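Side-chain contacts in 4-hydroxyphenylpyruvate dioxygenase (Pseudomonas putida, PDB 5HMQ), which dehydrates 3-dehydroshikimate to protocatechuate (3,4-dihydroxybenzoate), depends on a divalent metal cation for this activity, and works as a homodimer: residues Gly110-Leu115 and Val154-His159; Leu263-Glu268 and Phe461-Phe466; Val298-Phe303 and Leu410-Glu415. One frame throughout, in Å; residues are numbered along the deposited sequence.

Contact 1 of 3, residues Gly110-Leu115 and Val154-His159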
loop_
_atom_site.group_PDB
_atom_site.type_symbol
_atom_site.label_atom_id
_atom_site.label_comp_id
_atom_site.label_asym_id
_atom_site.label_seq_id
_atom_site.Cartn_x
_atom_site.Cartn_y
_atom_site.Cartn_z
ATOM N N GLY C 110 18.198 5.771 38.848
ATOM C CA GLY C 110 18.944 4.640 38.324
ATOM C C GLY C 110 19.673 3.755 39.317
ATOM O O GLY C 110 20.419 2.862 38.903
ATOM N N ASP C 111 19.493 3.986 40.617
ATOM C CA ASP C 111 20.165 3.160 41.616
ATOM C C ASP C 111 19.746 1.703 41.472
ATOM O O ASP C 111 18.552 1.388 41.466
ATOM C CB ASP C 111 19.864 3.652 43.033
ATOM C CG ASP C 111 20.616 2.867 44.092
ATOM O OD1 ASP C 111 21.849 2.713 43.951
ATOM O OD2 ASP C 111 19.977 2.401 45.057
ATOM N N GLU C 112 20.736 0.816 41.344
ATOM C CA GLU C 112 20.453 -0.585 41.048
ATOM C C GLU C 112 19.534 -1.199 42.099
ATOM O O GLU C 112 18.524 -1.829 41.765
ATOM C CB GLU C 112 21.756 -1.375 40.952
ATOM C CG GLU C 112 21.551 -2.851 40.664
ATOM C CD GLU C 112 22.840 -3.557 40.295
ATOM O OE1 GLU C 112 23.850 -2.866 40.049
ATOM O OE2 GLU C 112 22.841 -4.806 40.241
ATOM N N GLN C 113 19.871 -1.025 43.379
ATOM C CA GLN C 113 19.073 -1.631 44.439
ATOM C C GLN C 113 17.663 -1.054 44.490
ATOM O O GLN C 113 16.713 -1.770 44.829
ATOM C CB GLN C 113 19.767 -1.447 45.790
ATOM C CG GLN C 113 19.102 -2.194 46.935
ATOM C CD GLN C 113 19.055 -3.691 46.702
ATOM O OE1 GLN C 113 20.020 -4.285 46.223
ATOM N NE2 GLN C 113 17.922 -4.305 47.024
ATOM N N LEU C 114 17.500 0.227 44.142
ATOM C CA LEU C 114 16.163 0.812 44.120
ATOM C C LEU C 114 15.319 0.217 43.000
ATOM O O LEU C 114 14.120 -0.027 43.180
ATOM C CB LEU C 114 16.249 2.331 43.983
ATOM C CG LEU C 114 14.908 3.040 43.778
ATOM C CD1 LEU C 114 14.730 4.175 44.770
ATOM C CD2 LEU C 114 14.801 3.559 42.356
ATOM N N LEU C 115 15.929 -0.028 41.837
ATOM C CA LEU C 115 15.212 -0.692 40.755
ATOM C C LEU C 115 14.813 -2.106 41.157
ATOM O O LEU C 115 13.710 -2.562 40.836
ATOM C CB LEU C 115 16.067 -0.713 39.489
ATOM C CG LEU C 115 16.547 0.637 38.951
ATOM C CD1 LEU C 115 17.199 0.463 37.587
ATOM C CD2 LEU C 115 15.400 1.637 38.879
ATOM N N VAL C 154 15.951 -8.764 37.473
ATOM C CA VAL C 154 14.941 -9.789 37.721
ATOM C C VAL C 154 15.495 -10.874 38.635
ATOM O O VAL C 154 14.802 -11.365 39.535
ATOM C CB VAL C 154 14.429 -10.367 36.388
ATOM C CG1 VAL C 154 13.568 -11.599 36.627
ATOM C CG2 VAL C 154 13.639 -9.313 35.626
ATOM N N ARG C 155 16.753 -11.264 38.420
ATOM C CA ARG C 155 17.371 -12.283 39.262
ATOM C C ARG C 155 17.470 -11.815 40.708
ATOM O O ARG C 155 17.137 -12.558 41.638
ATOM C CB ARG C 155 18.750 -12.645 38.710
ATOM C CG ARG C 155 19.471 -13.736 39.472
ATOM C CD ARG C 155 20.865 -13.956 38.907
ATOM N NE ARG C 155 21.608 -12.704 38.792
ATOM C CZ ARG C 155 22.180 -12.077 39.814
ATOM N NH1 ARG C 155 22.098 -12.587 41.037
ATOM N NH2 ARG C 155 22.836 -10.940 39.617
ATOM N N GLN C 156 17.930 -10.578 40.918
ATOM C CA GLN C 156 18.065 -10.062 42.277
ATOM C C GLN C 156 16.709 -9.893 42.953
ATOM O O GLN C 156 16.582 -10.120 44.161
ATOM C CB GLN C 156 18.821 -8.733 42.264
ATOM C CG GLN C 156 20.260 -8.833 41.794
ATOM C CD GLN C 156 21.000 -7.518 41.931
ATOM O OE1 GLN C 156 21.037 -6.925 43.009
ATOM N NE2 GLN C 156 21.586 -7.049 40.835
ATOM N N ALA C 157 15.686 -9.485 42.198
ATOM C CA ALA C 157 14.361 -9.325 42.790
ATOM C C ALA C 157 13.800 -10.662 43.259
ATOM O O ALA C 157 13.142 -10.731 44.304
ATOM C CB ALA C 157 13.414 -8.659 41.792
ATOM N N ASP C 158 14.049 -11.730 42.497
ATOM C CA ASP C 158 13.818 -13.108 42.936
ATOM C C ASP C 158 12.369 -13.327 43.382
ATOM O O ASP C 158 12.086 -13.672 44.530
ATOM C CB ASP C 158 14.802 -13.490 44.045
ATOM C CG ASP C 158 14.798 -14.977 44.343
ATOM O OD1 ASP C 158 14.555 -15.772 43.409
ATOM O OD2 ASP C 158 15.039 -15.348 45.513
ATOM N N HIS C 159 11.448 -13.112 42.447
ATOM C CA HIS C 159 10.034 -13.330 42.711
ATOM C C HIS C 159 9.456 -14.145 41.560
ATOM O O HIS C 159 9.677 -13.799 40.387
ATOM C CB HIS C 159 9.294 -11.994 42.863
ATOM C CG HIS C 159 7.942 -12.118 43.494
ATOM N ND1 HIS C 159 6.870 -12.700 42.853
ATOM C CD2 HIS C 159 7.490 -11.733 44.711
ATOM C CE1 HIS C 159 5.815 -12.668 43.648
ATOM N NE2 HIS C 159 6.165 -12.087 44.781
HETATM O O HOH W 1 21.512 -4.426 44.074
#
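Gln-156 and Glu-112 join neighbouring outer helices of the TIM barrel, where the first turn of helix 112-128 faces the last turn of helix 147-157. The firm part of the contact is a single direct hydrogen bond, from Gln-156 NE2 to Glu-112 OE2, at 2.6 Å and with an N-H...O angle of 156°. The oxygen lies almost in the amide plane of Gln-156, and it accepts through its anti lone pair, the one turned away from OE1. The two extended side chains meet at about a right angle, with carboxylate and amide planes 62° apart. Asn-152, one turn back on helix 147-157, contacts both partners: its OD1 takes a second bond from Gln-156 NE2, and its ND2 reaches Glu-112 OE2 weakly. Each side chain also touches an apolar residue of the opposite helix, Glu-112 meeting Leu-153 and Gln-156 meeting Val-116.

The looser side, at exposed Gln-113, is bridged by water; the two segments together bury just 96 Å². Here Gln-113 and Gln-156 bring their amide oxygens no nearer than 4.3 Å (OE1 to OE1), and a water fills the gap by donating to both. Gln-113 NE2 turns instead to Asp-117 on its own helix. The bridging water sits 2.6 Å from Gln-113 OE1 and 2.8 Å from Gln-156 OE1.

Contact 2 of 3, residues Leu263-Glu268 and Phe461-Phe466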
loop_
_atom_site.group_PDB
_atom_site.type_symbol
_atom_site.label_atom_id
_atom_site.label_comp_id
_atom_site.label_asym_id
_atom_site.label_seq_id
_atom_site.Cartn_x
_atom_site.Cartn_y
_atom_site.Cartn_z
ATOM N N LEU C 263 6.923 -17.002 11.191
ATOM C CA LEU C 263 7.241 -17.792 12.376
ATOM C C LEU C 263 7.570 -19.232 12.007
ATOM O O LEU C 263 8.466 -19.842 12.601
ATOM C CB LEU C 263 6.085 -17.740 13.376
ATOM C CG LEU C 263 5.984 -16.453 14.198
ATOM C CD1 LEU C 263 4.813 -16.513 15.167
ATOM C CD2 LEU C 263 7.287 -16.199 14.942
ATOM N N LEU C 264 6.840 -19.799 11.044
ATOM C CA LEU C 264 7.164 -21.137 10.559
ATOM C C LEU C 264 8.569 -21.173 9.969
ATOM O O LEU C 264 9.351 -22.091 10.244
ATOM C CB LEU C 264 6.131 -21.583 9.524
ATOM C CG LEU C 264 4.688 -21.692 10.025
ATOM C CD1 LEU C 264 3.772 -22.189 8.918
ATOM C CD2 LEU C 264 4.586 -22.573 11.266
ATOM N N TYR C 265 8.903 -20.173 9.150
ATOM C CA TYR C 265 10.237 -20.098 8.560
ATOM C C TYR C 265 11.298 -19.876 9.630
ATOM O O TYR C 265 12.384 -20.465 9.569
ATOM C CB TYR C 265 10.270 -18.982 7.515
ATOM C CG TYR C 265 11.589 -18.816 6.791
ATOM C CD1 TYR C 265 12.064 -19.799 5.933
ATOM C CD2 TYR C 265 12.347 -17.663 6.952
ATOM C CE1 TYR C 265 13.267 -19.642 5.263
ATOM C CE2 TYR C 265 13.549 -17.498 6.288
ATOM C CZ TYR C 265 14.005 -18.489 5.446
ATOM O OH TYR C 265 15.201 -18.324 4.784
ATOM N N LEU C 266 10.997 -19.034 10.623
ATOM C CA LEU C 266 11.931 -18.811 11.723
ATOM C C LEU C 266 12.204 -20.095 12.493
ATOM O O LEU C 266 13.350 -20.368 12.872
ATOM C CB LEU C 266 11.383 -17.739 12.663
ATOM C CG LEU C 266 12.105 -17.598 14.005
ATOM C CD1 LEU C 266 13.560 -17.207 13.811
ATOM C CD2 LEU C 266 11.393 -16.599 14.900
ATOM N N GLU C 267 11.163 -20.891 12.744
ATOM C CA GLU C 267 11.345 -22.125 13.501
ATOM C C GLU C 267 12.262 -23.099 12.769
ATOM O O GLU C 267 13.143 -23.709 13.386
ATOM C CB GLU C 267 9.989 -22.775 13.777
ATOM C CG GLU C 267 9.166 -22.063 14.836
ATOM C CD GLU C 267 7.853 -22.762 15.115
ATOM O OE1 GLU C 267 7.688 -23.918 14.672
ATOM O OE2 GLU C 267 6.989 -22.155 15.782
ATOM N N GLU C 268 12.070 -23.257 11.456
ATOM C CA GLU C 268 12.913 -24.168 10.692
ATOM C C GLU C 268 14.361 -23.691 10.682
ATOM O O GLU C 268 15.290 -24.471 10.926
ATOM C CB GLU C 268 12.379 -24.303 9.267
ATOM C CG GLU C 268 13.381 -24.950 8.327
ATOM C CD GLU C 268 12.924 -24.886 6.877
ATOM O OE1 GLU C 268 12.795 -23.769 6.349
ATOM O OE2 GLU C 268 12.677 -25.944 6.284
ATOM N N PHE C 461 7.961 -14.724 0.739
ATOM C CA PHE C 461 7.404 -15.773 -0.111
ATOM C C PHE C 461 8.508 -16.633 -0.714
ATOM O O PHE C 461 8.455 -17.868 -0.653
ATOM C CB PHE C 461 6.539 -15.136 -1.204
ATOM C CG PHE C 461 6.096 -16.090 -2.282
ATOM C CD1 PHE C 461 4.955 -16.859 -2.121
ATOM C CD2 PHE C 461 6.806 -16.192 -3.470
ATOM C CE1 PHE C 461 4.543 -17.728 -3.114
ATOM C CE2 PHE C 461 6.399 -17.058 -4.467
ATOM C CZ PHE C 461 5.265 -17.827 -4.289
ATOM N N TYR C 462 9.530 -15.996 -1.290
ATOM C CA TYR C 462 10.599 -16.742 -1.943
ATOM C C TYR C 462 11.577 -17.336 -0.934
ATOM O O TYR C 462 12.100 -18.435 -1.152
ATOM C CB TYR C 462 11.326 -15.849 -2.948
ATOM C CG TYR C 462 10.712 -15.891 -4.330
ATOM C CD1 TYR C 462 10.885 -16.998 -5.153
ATOM C CD2 TYR C 462 9.954 -14.830 -4.810
ATOM C CE1 TYR C 462 10.324 -17.046 -6.417
ATOM C CE2 TYR C 462 9.386 -14.870 -6.074
ATOM C CZ TYR C 462 9.578 -15.981 -6.873
ATOM O OH TYR C 462 9.020 -16.030 -8.131
ATOM N N LYS C 463 11.846 -16.629 0.167
ATOM C CA LYS C 463 12.754 -17.167 1.175
ATOM C C LYS C 463 12.198 -18.434 1.815
ATOM O O LYS C 463 12.946 -19.384 2.072
ATOM C CB LYS C 463 13.047 -16.125 2.254
ATOM C CG LYS C 463 14.141 -15.136 1.905
ATOM C CD LYS C 463 14.497 -14.294 3.121
ATOM C CE LYS C 463 15.778 -13.505 2.906
ATOM N NZ LYS C 463 16.116 -12.676 4.097
ATOM N N SER C 464 10.896 -18.469 2.093
ATOM C CA SER C 464 10.342 -19.601 2.827
ATOM C C SER C 464 9.926 -20.745 1.906
ATOM O O SER C 464 10.371 -21.881 2.091
ATOM C CB SER C 464 9.157 -19.146 3.690
ATOM O OG SER C 464 8.091 -18.648 2.901
ATOM N N LEU C 465 9.087 -20.465 0.906
ATOM C CA LEU C 465 8.572 -21.536 0.060
ATOM C C LEU C 465 9.667 -22.191 -0.772
ATOM O O LEU C 465 9.608 -23.398 -1.026
ATOM C CB LEU C 465 7.465 -21.012 -0.858
ATOM C CG LEU C 465 6.041 -20.997 -0.294
ATOM C CD1 LEU C 465 5.850 -19.839 0.675
ATOM C CD2 LEU C 465 5.009 -20.946 -1.414
ATOM N N PHE C 466 10.661 -21.422 -1.215
ATOM C CA PHE C 466 11.668 -21.927 -2.139
ATOM C C PHE C 466 13.087 -21.833 -1.592
ATOM O O PHE C 466 14.042 -22.130 -2.322
ATOM C CB PHE C 466 11.553 -21.190 -3.475
ATOM C CG PHE C 466 10.228 -21.385 -4.148
ATOM C CD1 PHE C 466 9.969 -22.539 -4.867
ATOM C CD2 PHE C 466 9.232 -20.431 -4.035
ATOM C CE1 PHE C 466 8.745 -22.728 -5.478
ATOM C CE2 PHE C 466 8.007 -20.614 -4.642
ATOM C CZ PHE C 466 7.762 -21.765 -5.365
#
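With chi1 at -178°, CG of Tyr-265 stands opposite its own backbone N, and the ring is thrown off helix 252-276 onto the backbone of Lys-463 and Ser-464 in helix 455-465. This is a helix-to-helix contact between domains: helix 252-276 follows the last strand of the TIM barrel, and helix 455-465 belongs to the second VOC module. On the receiving side, a chi1 of 63° sets Ser-464 OG between its backbone N and carbonyl carbon, where it bonds to Leu-460 O one turn back. The hydroxyl is thereby engaged within its own helix, and the side chain of Ser-464 meets the tyrosine through CB.

The helices come close here, as the 5.8 Å between Tyr-265 CA and Ser-464 CA attests. The near rim of the ring rests on the serine, Tyr-265 CD1 lying 3.6 Å from Ser-464 CA and 3.7 Å from Ser-464 CB, while Ser-464 N sits over one ring face. Farther along the same rim, Tyr-265 CE1 approaches Lys-463 O to 3.2 Å, the carbonyl oxygen coming at the ring obliquely. The phenol oxygen makes no hydrogen bond to that carbonyl, so the contact is packing of a ring against helix backbone.

Polar links lie around it. Lys-463 runs out extended, its end leading away from helix 252-276 to place NZ on Gly-216 O; Glu-268 forms a salt bridge with Arg-380. One turn before Tyr-265, Arg-261 packs against Phe-461, Ser-464 and Leu-465 and widens the interface. At the outer end of the ring, the aliphatic root of the lysine closes the contact, with Lys-463 CB 4.0 Å from Tyr-265 OH.

Contact 3 of 3, residues Val298-Phe303 and Leu410-Glu415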
loop_
_atom_site.group_PDB
_atom_site.type_symbol
_atom_site.label_atom_id
_atom_site.label_comp_id
_atom_site.label_asym_id
_atom_site.label_seq_id
_atom_site.Cartn_x
_atom_site.Cartn_y
_atom_site.Cartn_z
ATOM N N VAL C 298 15.675 -21.818 -15.081
ATOM C CA VAL C 298 14.312 -21.643 -15.570
ATOM C C VAL C 298 14.058 -22.622 -16.708
ATOM O O VAL C 298 14.846 -22.703 -17.658
ATOM C CB VAL C 298 14.079 -20.194 -16.032
ATOM C CG1 VAL C 298 12.713 -20.059 -16.685
ATOM C CG2 VAL C 298 14.215 -19.233 -14.861
ATOM N N GLU C 299 12.957 -23.371 -16.613
ATOM C CA GLU C 299 12.571 -24.248 -17.713
ATOM C C GLU C 299 12.003 -23.449 -18.881
ATOM O O GLU C 299 12.448 -23.606 -20.024
ATOM C CB GLU C 299 11.567 -25.296 -17.235
ATOM C CG GLU C 299 11.082 -26.210 -18.348
ATOM C CD GLU C 299 12.219 -26.855 -19.118
ATOM O OE1 GLU C 299 13.141 -27.406 -18.483
ATOM O OE2 GLU C 299 12.194 -26.799 -20.365
ATOM N N PHE C 300 11.018 -22.593 -18.618
ATOM C CA PHE C 300 10.547 -21.684 -19.653
ATOM C C PHE C 300 9.870 -20.479 -19.017
ATOM O O PHE C 300 9.455 -20.509 -17.856
ATOM C CB PHE C 300 9.603 -22.378 -20.652
ATOM C CG PHE C 300 8.326 -22.912 -20.049
ATOM C CD1 PHE C 300 7.266 -22.067 -19.747
ATOM C CD2 PHE C 300 8.168 -24.272 -19.834
ATOM C CE1 PHE C 300 6.094 -22.565 -19.209
ATOM C CE2 PHE C 300 6.996 -24.776 -19.303
ATOM C CZ PHE C 300 5.959 -23.922 -18.986
ATOM N N LEU C 301 9.783 -19.411 -19.804
ATOM C CA LEU C 301 9.001 -18.232 -19.473
ATOM C C LEU C 301 7.717 -18.253 -20.288
ATOM O O LEU C 301 7.734 -18.583 -21.478
ATOM C CB LEU C 301 9.787 -16.952 -19.768
ATOM C CG LEU C 301 11.134 -16.760 -19.067
ATOM C CD1 LEU C 301 11.774 -15.447 -19.492
ATOM C CD2 LEU C 301 10.969 -16.801 -17.557
ATOM N N GLU C 302 6.600 -17.930 -19.641
ATOM C CA GLU C 302 5.299 -17.870 -20.297
ATOM C C GLU C 302 4.804 -16.429 -20.281
ATOM O O GLU C 302 4.609 -15.847 -19.209
ATOM C CB GLU C 302 4.288 -18.793 -19.617
ATOM C CG GLU C 302 2.934 -18.829 -20.316
ATOM C CD GLU C 302 1.916 -19.709 -19.608
ATOM O OE1 GLU C 302 2.257 -20.306 -18.565
ATOM O OE2 GLU C 302 0.769 -19.800 -20.098
ATOM N N PHE C 303 4.606 -15.858 -21.465
ATOM C CA PHE C 303 4.126 -14.492 -21.606
ATOM C C PHE C 303 2.661 -14.485 -22.018
ATOM O O PHE C 303 2.236 -15.280 -22.863
ATOM C CB PHE C 303 4.951 -13.715 -22.636
ATOM C CG PHE C 303 6.294 -13.270 -22.134
ATOM C CD1 PHE C 303 7.405 -14.091 -22.255
ATOM C CD2 PHE C 303 6.449 -12.023 -21.549
ATOM C CE1 PHE C 303 8.644 -13.675 -21.795
ATOM C CE2 PHE C 303 7.682 -11.602 -21.089
ATOM C CZ PHE C 303 8.782 -12.429 -21.211
ATOM N N LEU C 410 1.870 -17.781 -11.947
ATOM C CA LEU C 410 2.066 -19.157 -11.518
ATOM C C LEU C 410 3.540 -19.539 -11.592
ATOM O O LEU C 410 4.310 -18.961 -12.365
ATOM C CB LEU C 410 1.242 -20.118 -12.380
ATOM C CG LEU C 410 -0.270 -19.889 -12.385
ATOM C CD1 LEU C 410 -0.968 -20.920 -13.260
ATOM C CD2 LEU C 410 -0.815 -19.925 -10.963
ATOM N N LEU C 411 3.926 -20.520 -10.778
ATOM C CA LEU C 411 5.254 -21.125 -10.828
ATOM C C LEU C 411 5.088 -22.621 -11.066
ATOM O O LEU C 411 4.635 -23.347 -10.176
ATOM C CB LEU C 411 6.038 -20.863 -9.541
ATOM C CG LEU C 411 6.430 -19.420 -9.219
ATOM C CD1 LEU C 411 6.955 -19.318 -7.800
ATOM C CD2 LEU C 411 7.477 -18.925 -10.205
ATOM N N TYR C 412 5.450 -23.079 -12.263
ATOM C CA TYR C 412 5.366 -24.497 -12.587
ATOM C C TYR C 412 6.585 -25.241 -12.058
ATOM O O TYR C 412 7.719 -24.764 -12.164
ATOM C CB TYR C 412 5.266 -24.715 -14.096
ATOM C CG TYR C 412 4.193 -23.915 -14.791
ATOM C CD1 TYR C 412 2.848 -24.140 -14.534
ATOM C CD2 TYR C 412 4.527 -22.959 -15.738
ATOM C CE1 TYR C 412 1.867 -23.415 -15.181
ATOM C CE2 TYR C 412 3.558 -22.239 -16.394
ATOM C CZ TYR C 412 2.230 -22.465 -16.112
ATOM O OH TYR C 412 1.265 -21.736 -16.767
ATOM N N LEU C 413 6.346 -26.422 -11.497
ATOM C CA LEU C 413 7.404 -27.271 -10.959
ATOM C C LEU C 413 7.679 -28.372 -11.977
ATOM O O LEU C 413 7.001 -29.404 -11.988
ATOM C CB LEU C 413 7.001 -27.837 -9.601
ATOM C CG LEU C 413 6.522 -26.790 -8.593
ATOM C CD1 LEU C 413 6.100 -27.442 -7.288
ATOM C CD2 LEU C 413 7.602 -25.744 -8.353
ATOM N N VAL C 414 8.677 -28.157 -12.830
ATOM C CA VAL C 414 8.980 -29.057 -13.937
ATOM C C VAL C 414 10.153 -29.939 -13.537
ATOM O O VAL C 414 11.252 -29.442 -13.256
ATOM C CB VAL C 414 9.291 -28.279 -15.223
ATOM C CG1 VAL C 414 9.653 -29.238 -16.347
ATOM C CG2 VAL C 414 8.102 -27.417 -15.616
ATOM N N GLU C 415 9.915 -31.248 -13.507
ATOM C CA GLU C 415 10.953 -32.241 -13.283
ATOM C C GLU C 415 11.443 -32.777 -14.624
ATOM O O GLU C 415 10.652 -33.298 -15.417
ATOM C CB GLU C 415 10.428 -33.374 -12.398
ATOM C CG GLU C 415 11.464 -33.962 -11.449
ATOM C CD GLU C 415 10.851 -34.940 -10.460
ATOM O OE1 GLU C 415 10.200 -35.910 -10.906
ATOM O OE2 GLU C 415 11.006 -34.732 -9.237
#
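Tyr-412 and Glu-302 meet above a strand that separates them: in this VOC-type mixed sheet, strand 363-371 runs between strands 295-304 and 410-414, and the contact is made by side chains on one face. In the first shell, Tyr-412 OH donates to Glu-302 OE1 at 2.5 Å, and OE1 accepts through its syn lone pair, on the side of OE2. Carboxylate and ring are only 22° from coplanar, and OE1 lies at the ring edge, also 3.2 Å from Tyr-412 CE2. Phe-300 approaches the CD2-CE2 flank of the tyrosine obliquely, its CZ 3.7 Å from Tyr-412 CD2, with ring planes at 41° and centroids 5.7 Å apart. At the far end Glu-299 and Val-414 touch through aliphatic carbon.

A second shell surrounds these groups. Ala-366 and Ala-368 on the middle strand lie under them, Ala-366 touching both Glu-302 and Tyr-412, and Ala-368 touching Phe-300. A hydrogen bond from Asn-346 ND2 holds the other oxygen of Glu-302, so both carboxylate oxygens of this buried acid have partners. Glu-299 and Phe-300 both face Ala-368 in a classic beta bulge, which brings two consecutive residues to this contact. The carboxylate of Glu-299 is held by a salt bridge to Arg-370 and a hydrogen bond to Tyr-424, and the bend at chi2 carries it off to these partners. A chi1 of 178° sets Glu-299 CG opposite the backbone N and 3.9 Å from Val-414 CG1.

Overall arrangement
From the N terminus, contact 1 comes first and closes a loop of 38 residues entirely within the TIM barrel. Contact 2 opens later, in helix 252-276, and the chain then passes into the first VOC module, where contact 3 opens at 298-303 and closes at 410-415. Only afterwards does 461-466 complete contact 2, so the whole of contact 3 falls within that longer excursion. Contact 1 ties barrel helices, contact 3 binds one VOC sheet, and contact 2 couples the barrel to the second VOC module. Contacts 2 and 3 touch, Phe-466 CZ lying 3.5 Å from Leu-411 CD1, whereas the centres of contacts 1 and 3 are about 60 Å apart.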